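Local coordinates for protein aminotransferase class-III (Ochrobactrum anthropi, PDB 5GHG) that probably catalyses pyridoxal-phosphate-dependent transfer of amino groups between amines and carbonyl acceptors, as omega-transaminases of the class-III family do, at residues T201-E206 / K238-K243; K243-L248 / D277-I282; C262-G265 / N269-G272. The protein carries 1 engineered substitution. All blocks are in the same frame, centred on the assembly; numbering follows the deposited sequence.

Contact 1. Residues T201-E206 / K238-K243; sequences TRLADE and KTYWEK
K243 and A204 bring two helices of the large alpha/beta domain together, in fold type I of PLP enzymes, as in class-III aminotransferases. The helices are 196-214 and 240-250. At the closest point A204 CB lies 3.8 Å from K243 CB, and the two CA atoms are 5.9 Å apart. The small side chain of A204 permits this close approach. Beyond CB, the K243 chain runs extended past T201. K243 NZ donates to T201 OG1 at 2.8 Å. K243 NZ also donates to T239 OG1, at 2.8 Å, so the ammonium bridges the first helix and the start of its own. A weak bond to E197 O adds a third acceptor.

The buried half of the contact is apolar. The L203 and Y240 side chains cross at about a right angle. L203 CB sits at the ring edge, in its plane. CD1 approaches obliquely. Y240 CG is anti to the backbone N (chi1 172°), and the ring extends toward L203. Further out, F222 of strand 219-224 touches Y240, and R147 NH1 is hydrogen-bonded to its OH. The closest carbons of the apolar pair are L203 CD1 and Y240 CD1, 3.7 Å apart.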
loop_
_atom_site.group_PDB
_atom_site.type_symbol
_atom_site.label_atom_id
_atom_site.label_comp_id
_atom_site.label_asym_id
_atom_site.label_seq_id
_atom_site.Cartn_x
_atom_site.Cartn_y
_atom_site.Cartn_z
ATOM N N THR B 201 16.678 -17.427 27.381
ATOM C CA THR B 201 15.763 -18.110 28.285
ATOM C C THR B 201 14.805 -17.124 28.936
ATOM O O THR B 201 13.593 -17.376 29.012
ATOM C CB THR B 201 16.562 -18.894 29.335
ATOM O OG1 THR B 201 17.206 -19.993 28.703
ATOM C CG2 THR B 201 15.652 -19.410 30.458
ATOM N N ARG B 202 15.318 -15.985 29.411
ATOM C CA ARG B 202 14.441 -15.014 30.049
ATOM C C ARG B 202 13.400 -14.465 29.058
ATOM O O ARG B 202 12.246 -14.235 29.436
ATOM C CB ARG B 202 15.241 -13.860 30.663
ATOM C CG ARG B 202 14.348 -12.744 31.180
ATOM C CD ARG B 202 15.055 -11.782 32.135
ATOM N NE ARG B 202 16.116 -11.004 31.488
ATOM C CZ ARG B 202 15.941 -9.837 30.889
ATOM N NH1 ARG B 202 16.985 -9.189 30.362
ATOM N NH2 ARG B 202 14.727 -9.310 30.805
ATOM N N LEU B 203 13.794 -14.231 27.807
ATOM C CA LEU B 203 12.837 -13.718 26.829
ATOM C C LEU B 203 11.722 -14.727 26.554
ATOM O O LEU B 203 10.551 -14.352 26.431
ATOM C CB LEU B 203 13.544 -13.358 25.511
ATOM C CG LEU B 203 14.453 -12.134 25.521
ATOM C CD1 LEU B 203 15.442 -12.192 24.373
ATOM C CD2 LEU B 203 13.634 -10.876 25.450
ATOM N N ALA B 204 12.066 -16.006 26.434
ATOM C CA ALA B 204 11.037 -17.023 26.230
ATOM C C ALA B 204 10.118 -17.139 27.453
ATOM O O ALA B 204 8.913 -17.363 27.302
ATOM C CB ALA B 204 11.664 -18.377 25.905
ATOM N N ASP B 205 10.676 -16.996 28.654
ATOM C CA ASP B 205 9.865 -17.026 29.875
ATOM C C ASP B 205 8.918 -15.835 29.941
ATOM O O ASP B 205 7.760 -15.976 30.339
ATOM C CB ASP B 205 10.755 -17.025 31.113
ATOM C CG ASP B 205 11.474 -18.345 31.328
ATOM O OD1 ASP B 205 11.139 -19.337 30.651
ATOM O OD2 ASP B 205 12.398 -18.372 32.178
ATOM N N GLU B 206 9.400 -14.648 29.590
ATOM C CA GLU B 206 8.541 -13.480 29.574
ATOM C C GLU B 206 7.450 -13.614 28.513
ATOM O O GLU B 206 6.319 -13.179 28.726
ATOM C CB GLU B 206 9.379 -12.212 29.353
ATOM C CG GLU B 206 10.266 -11.912 30.568
ATOM C CD GLU B 206 11.233 -10.757 30.333
ATOM O OE1 GLU B 206 11.939 -10.378 31.298
ATOM O OE2 GLU B 206 11.297 -10.252 29.182
ATOM N N LYS B 238 21.735 -16.424 20.673
ATOM C CA LYS B 238 21.670 -17.829 20.341
ATOM C C LYS B 238 20.681 -18.536 21.270
ATOM O O LYS B 238 20.578 -18.208 22.464
ATOM C CB LYS B 238 23.058 -18.481 20.411
ATOM C CG LYS B 238 23.846 -18.216 21.659
ATOM C CD LYS B 238 25.179 -18.985 21.599
ATOM C CE LYS B 238 25.965 -18.923 22.924
ATOM N NZ LYS B 238 26.507 -17.561 23.191
ATOM N N THR B 239 19.932 -19.479 20.695
ATOM C CA THR B 239 18.883 -20.281 21.305
ATOM C C THR B 239 17.552 -19.545 21.402
ATOM O O THR B 239 16.545 -20.163 21.763
ATOM C CB THR B 239 19.245 -20.837 22.709
ATOM O OG1 THR B 239 19.227 -19.793 23.692
ATOM C CG2 THR B 239 20.618 -21.519 22.678
ATOM N N TYR B 240 17.499 -18.254 21.065
ATOM C CA TYR B 240 16.245 -17.513 21.171
ATOM C C TYR B 240 15.131 -18.168 20.359
ATOM O O TYR B 240 14.046 -18.461 20.883
ATOM C CB TYR B 240 16.449 -16.073 20.692
ATOM C CG TYR B 240 15.172 -15.269 20.575
ATOM C CD1 TYR B 240 14.629 -14.630 21.688
ATOM C CD2 TYR B 240 14.524 -15.127 19.350
ATOM C CE1 TYR B 240 13.498 -13.863 21.588
ATOM C CE2 TYR B 240 13.372 -14.338 19.231
ATOM C CZ TYR B 240 12.862 -13.716 20.349
ATOM O OH TYR B 240 11.719 -12.941 20.286
ATOM N N TRP B 241 15.361 -18.377 19.072
ATOM C CA TRP B 241 14.280 -18.859 18.230
ATOM C C TRP B 241 13.858 -20.280 18.584
ATOM O O TRP B 241 12.675 -20.630 18.470
ATOM C CB TRP B 241 14.643 -18.728 16.752
ATOM C CG TRP B 241 14.355 -17.331 16.240
ATOM C CD1 TRP B 241 15.255 -16.397 15.821
ATOM C CD2 TRP B 241 13.063 -16.713 16.141
ATOM N NE1 TRP B 241 14.607 -15.242 15.452
ATOM C CE2 TRP B 241 13.260 -15.412 15.642
ATOM C CE3 TRP B 241 11.766 -17.138 16.425
ATOM C CZ2 TRP B 241 12.195 -14.526 15.403
ATOM C CZ3 TRP B 241 10.699 -16.248 16.174
ATOM C CH2 TRP B 241 10.931 -14.969 15.688
ATOM N N GLU B 242 14.795 -21.106 19.042
ATOM C CA GLU B 242 14.439 -22.446 19.501
ATOM C C GLU B 242 13.541 -22.375 20.738
ATOM O O GLU B 242 12.497 -23.022 20.798
ATOM C CB GLU B 242 15.701 -23.257 19.791
ATOM C CG GLU B 242 15.443 -24.592 20.434
ATOM C CD GLU B 242 16.722 -25.288 20.901
ATOM O OE1 GLU B 242 16.623 -26.214 21.730
ATOM O OE2 GLU B 242 17.819 -24.917 20.437
ATOM N N LYS B 243 13.928 -21.559 21.718
ATOM C CA LYS B 243 13.143 -21.444 22.938
ATOM C C LYS B 243 11.810 -20.768 22.695
ATOM O O LYS B 243 10.797 -21.167 23.279
ATOM C CB LYS B 243 13.951 -20.722 24.013
ATOM C CG LYS B 243 15.246 -21.446 24.367
ATOM C CD LYS B 243 16.180 -20.611 25.247
ATOM C CE LYS B 243 17.381 -21.466 25.716
ATOM N NZ LYS B 243 18.490 -20.651 26.284
#

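Contact 2. Residues K243-L248 / D277-I282; sequences KVQAVL and DMKPDI
Q245 leaves its helix with CG beside the backbone N and anti to the carbonyl carbon. Its chain then runs straight (chi2 179°), carrying the amide across to the backbone of D277 and K279. Both ends of the amide are used. Q245 OE1 accepts the N-H of K279 N at 2.8 Å, with a bent N-H...O angle of 149°. Q245 NE2 donates to D277 O at 3.0 Å, and this bond is nearly straight at 169°. D277 O lies close to the plane of the Q245 amide. In each bond the donor is tilted somewhat from the plane of the accepting carbonyl. The two bonds bracket M278, much as a parallel strand would pair with the backbone on both sides of one residue. NE2 has another acceptor in W241 O, one turn back in helix 240-250. Three bonds in all therefore fix the rotation of the amide.

The loop it holds follows helix 272-275. That helix ends in a Schellman motif, with D277 as the C-prime residue at positive phi. M278 N returns to S273 O, and D277 N to Q274 O. The chain then enters strand 282-285 of the central sheet, beside strand 254-258. Outside the amide bonds the contact is thin. K279 CB lies 3.7 Å from Q245 OE1, while the extended K279 chain leads away. M278 contributes mainly its backbone, its CA lying 3.6 Å from Q245 OE1.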
loop_
_atom_site.group_PDB
_atom_site.type_symbol
_atom_site.label_atom_id
_atom_site.label_comp_id
_atom_site.label_asym_id
_atom_site.label_seq_id
_atom_site.Cartn_x
_atom_site.Cartn_y
_atom_site.Cartn_z
ATOM N N LYS B 243 13.928 -21.559 21.718
ATOM C CA LYS B 243 13.143 -21.444 22.938
ATOM C C LYS B 243 11.810 -20.768 22.695
ATOM O O LYS B 243 10.797 -21.167 23.279
ATOM C CB LYS B 243 13.951 -20.722 24.013
ATOM C CG LYS B 243 15.246 -21.446 24.367
ATOM C CD LYS B 243 16.180 -20.611 25.247
ATOM C CE LYS B 243 17.381 -21.466 25.716
ATOM N NZ LYS B 243 18.490 -20.651 26.284
ATOM N N VAL B 244 11.771 -19.751 21.825
ATOM C CA VAL B 244 10.495 -19.104 21.509
ATOM C C VAL B 244 9.546 -20.103 20.844
ATOM O O VAL B 244 8.358 -20.199 21.209
ATOM C CB VAL B 244 10.705 -17.850 20.639
ATOM C CG1 VAL B 244 9.368 -17.356 20.031
ATOM C CG2 VAL B 244 11.325 -16.745 21.476
ATOM N N GLN B 245 10.047 -20.859 19.877
ATOM C CA GLN B 245 9.185 -21.792 19.152
ATOM C C GLN B 245 8.634 -22.886 20.074
ATOM O O GLN B 245 7.484 -23.308 19.914
ATOM C CB GLN B 245 9.930 -22.390 17.959
ATOM C CG GLN B 245 10.118 -21.388 16.820
ATOM C CD GLN B 245 10.874 -21.938 15.647
ATOM O OE1 GLN B 245 10.275 -22.314 14.632
ATOM N NE2 GLN B 245 12.198 -21.993 15.758
ATOM N N ALA B 246 9.419 -23.311 21.058
ATOM C CA ALA B 246 8.921 -24.276 22.043
ATOM C C ALA B 246 7.712 -23.721 22.795
ATOM O O ALA B 246 6.731 -24.442 23.013
ATOM C CB ALA B 246 10.031 -24.654 23.026
ATOM N N VAL B 247 7.775 -22.450 23.210
ATOM C CA VAL B 247 6.638 -21.808 23.867
ATOM C C VAL B 247 5.434 -21.744 22.939
ATOM O O VAL B 247 4.311 -22.116 23.313
ATOM C CB VAL B 247 7.024 -20.401 24.368
ATOM C CG1 VAL B 247 5.817 -19.675 24.922
ATOM C CG2 VAL B 247 8.138 -20.485 25.417
ATOM N N LEU B 248 5.633 -21.233 21.722
ATOM C CA LEU B 248 4.517 -21.095 20.797
ATOM C C LEU B 248 3.847 -22.443 20.545
ATOM O O LEU B 248 2.614 -22.535 20.530
ATOM C CB LEU B 248 4.988 -20.479 19.475
ATOM C CG LEU B 248 5.601 -19.076 19.605
ATOM C CD1 LEU B 248 6.039 -18.566 18.214
ATOM C CD2 LEU B 248 4.616 -18.105 20.239
ATOM N N ASP B 277 16.746 -21.342 11.820
ATOM C CA ASP B 277 15.971 -22.556 12.057
ATOM C C ASP B 277 14.567 -22.239 12.582
ATOM O O ASP B 277 14.108 -22.788 13.587
ATOM C CB ASP B 277 16.706 -23.505 13.019
ATOM C CG ASP B 277 16.133 -24.934 12.953
ATOM O OD1 ASP B 277 15.625 -25.335 11.871
ATOM O OD2 ASP B 277 16.167 -25.648 13.971
ATOM N N MET B 278 13.881 -21.353 11.879
ATOM C CA MET B 278 12.491 -21.025 12.165
ATOM C C MET B 278 11.582 -21.842 11.263
ATOM O O MET B 278 11.901 -22.087 10.094
ATOM C CB MET B 278 12.232 -19.535 11.955
ATOM C CG MET B 278 12.973 -18.656 12.927
ATOM S SD MET B 278 13.115 -16.945 12.364
ATOM C CE MET B 278 11.405 -16.413 12.391
ATOM N N LYS B 279 10.430 -22.241 11.806
ATOM C CA LYS B 279 9.463 -23.071 11.098
ATOM C C LYS B 279 8.135 -22.325 11.079
ATOM O O LYS B 279 7.196 -22.688 11.781
ATOM C CB LYS B 279 9.332 -24.451 11.761
ATOM C CG LYS B 279 10.627 -25.242 11.690
ATOM C CD LYS B 279 10.463 -26.681 12.169
ATOM C CE LYS B 279 11.761 -27.469 11.946
ATOM N NZ LYS B 279 11.800 -28.722 12.764
ATOM N N PRO B 280 8.044 -21.259 10.273
ATOM C CA PRO B 280 6.837 -20.440 10.283
ATOM C C PRO B 280 5.641 -21.141 9.658
ATOM O O PRO B 280 5.783 -21.990 8.775
ATOM C CB PRO B 280 7.238 -19.212 9.460
ATOM C CG PRO B 280 8.326 -19.715 8.545
ATOM C CD PRO B 280 9.081 -20.729 9.378
ATOM N N ASP B 281 4.452 -20.744 10.116
ATOM C CA ASP B 281 3.205 -21.111 9.457
ATOM C C ASP B 281 2.848 -20.162 8.319
ATOM O O ASP B 281 2.138 -20.560 7.387
ATOM C CB ASP B 281 2.058 -21.122 10.473
ATOM C CG ASP B 281 2.292 -22.104 11.599
ATOM O OD1 ASP B 281 2.124 -23.310 11.349
ATOM O OD2 ASP B 281 2.659 -21.672 12.728
ATOM N N ILE B 282 3.317 -18.923 8.410
ATOM C CA ILE B 282 3.050 -17.855 7.459
ATOM C C ILE B 282 4.377 -17.136 7.213
ATOM O O ILE B 282 5.111 -16.844 8.163
ATOM C CB ILE B 282 1.984 -16.875 7.994
ATOM C CG1 ILE B 282 0.680 -17.612 8.327
ATOM C CG2 ILE B 282 1.737 -15.698 7.011
ATOM C CD1 ILE B 282 -0.389 -16.707 8.943
#

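Contact 3. Residues C262-G265 / N269-G272; sequences CGFG and NLFG
The carbonyl of L270 points into the turn at F264 and G265, where its oxygen accepts G265 N at 2.9 Å and, weakly, F264 N at 2.6 Å. The second bond is short but strongly bent. G265 has phi 104°, a conformation that calls for glycine. Its CA lies 3.2 Å from N269 O in a CA-H...O contact.

The side chains close one flank of this turn. F264 and F271 lie side by side and point the same way. They form an edge-to-face pair. The edge of F271 is turned to the face of F264, with the ring planes at 57° and the centroids 5.3 Å apart. F271 CZ stands over that face and is 4.1 Å from F264 CE1. F271 CD1 also packs against G263 CA, where there is no side chain to intervene. L270 CG is anti to its backbone N (chi1 -170°), and CD1 comes back toward F264 CA.

The two segments are the arms of a loop that leaves strand 254-258 and leads into helix 272-275. The pocket of the bound PMP includes D258, V260 and I261, just before C262. F271 is the N-cap residue of the helix. Its N-H is bonded by Q274 OE1, from the first turn of the helix. M285 touches both phenylalanine rings, and G263 O accepts Q288 NE2, next to the pocket residue K287.

On the C262 side, a water donates to C262 O and N269 O and links the arms again. It has more acceptors in reach than protons, so both bonds need not be made at once. Beyond it, C262 CB packs on the bare backbone of G272, 3.9 Å from G272 N.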
loop_
_atom_site.group_PDB
_atom_site.type_symbol
_atom_site.label_atom_id
_atom_site.label_comp_id
_atom_site.label_asym_id
_atom_site.label_seq_id
_atom_site.Cartn_x
_atom_site.Cartn_y
_atom_site.Cartn_z
ATOM N N CYS B 262 14.764 -10.040 5.265
ATOM C CA CYS B 262 15.697 -11.170 5.248
ATOM C C CYS B 262 15.565 -12.029 4.000
ATOM O O CYS B 262 16.475 -12.817 3.707
ATOM C CB CYS B 262 15.495 -12.024 6.511
ATOM S SG CYS B 262 15.855 -11.097 8.050
ATOM N N GLY B 263 14.470 -11.919 3.263
ATOM C CA GLY B 263 14.208 -12.854 2.181
ATOM C C GLY B 263 15.140 -12.658 0.998
ATOM O O GLY B 263 15.639 -11.554 0.734
ATOM N N PHE B 264 15.390 -13.761 0.297
ATOM C CA PHE B 264 16.121 -13.795 -0.970
ATOM C C PHE B 264 17.597 -13.466 -0.815
ATOM O O PHE B 264 18.167 -12.743 -1.622
ATOM C CB PHE B 264 15.423 -12.902 -2.005
ATOM C CG PHE B 264 13.965 -13.242 -2.172
ATOM C CD1 PHE B 264 13.592 -14.417 -2.816
ATOM C CD2 PHE B 264 12.978 -12.462 -1.603
ATOM C CE1 PHE B 264 12.240 -14.764 -2.926
ATOM C CE2 PHE B 264 11.636 -12.794 -1.705
ATOM C CZ PHE B 264 11.268 -13.950 -2.364
ATOM N N GLY B 265 18.238 -14.044 0.204
ATOM C CA GLY B 265 19.696 -14.097 0.289
ATOM C C GLY B 265 20.360 -13.145 1.264
ATOM O O GLY B 265 21.578 -13.203 1.424
ATOM N N ASN B 269 21.519 -17.195 3.719
ATOM C CA ASN B 269 20.721 -18.257 3.117
ATOM C C ASN B 269 19.598 -17.588 2.340
ATOM O O ASN B 269 19.386 -16.374 2.450
ATOM C CB ASN B 269 20.170 -19.202 4.187
ATOM C CG ASN B 269 21.267 -19.999 4.856
ATOM O OD1 ASN B 269 21.761 -20.957 4.292
ATOM N ND2 ASN B 269 21.676 -19.581 6.048
ATOM N N LEU B 270 18.872 -18.375 1.556
ATOM C CA LEU B 270 17.757 -17.811 0.819
ATOM C C LEU B 270 16.813 -17.035 1.750
ATOM O O LEU B 270 16.443 -15.893 1.461
ATOM C CB LEU B 270 17.004 -18.904 0.061
ATOM C CG LEU B 270 15.953 -18.410 -0.940
ATOM C CD1 LEU B 270 16.587 -17.506 -1.996
ATOM C CD2 LEU B 270 15.209 -19.575 -1.607
ATOM N N PHE B 271 16.462 -17.627 2.902
ATOM C CA PHE B 271 15.558 -17.004 3.864
ATOM C C PHE B 271 16.162 -16.971 5.259
ATOM O O PHE B 271 16.888 -17.890 5.665
ATOM C CB PHE B 271 14.199 -17.731 3.909
ATOM C CG PHE B 271 13.365 -17.526 2.687
ATOM C CD1 PHE B 271 12.670 -16.336 2.510
ATOM C CD2 PHE B 271 13.284 -18.498 1.705
ATOM C CE1 PHE B 271 11.910 -16.117 1.365
ATOM C CE2 PHE B 271 12.513 -18.295 0.566
ATOM C CZ PHE B 271 11.834 -17.098 0.398
ATOM N N GLY B 272 15.861 -15.908 5.998
ATOM C CA GLY B 272 16.300 -15.819 7.375
ATOM C C GLY B 272 15.753 -16.952 8.224
ATOM O O GLY B 272 16.363 -17.339 9.227
HETATM O O HOH W 1 18.338 -14.491 4.008
#

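How the contacts relate
All three contacts belong to the large alpha/beta domain, around the mixed sheet with strands 219-224, 254-258 and 282-285. Contacts 1 and 2 share K243 and helix 240-250, and their centres are 11 Å apart. They also touch directly, W241 CE2 meeting M278 SD at 3.6 Å. Contact 1 closes before contact 2 opens along the chain. Contact 3 falls between the two segments of contact 2, its centre about 17 Å from that of contact 2 and about 22 Å from that of contact 1. The series thus runs from a pair of helices on the sheet to the loop beside the PMP pocket. Strand 254-258 leads into the loop of contact 3, and 277-282 of contact 2 runs into strand 282-285.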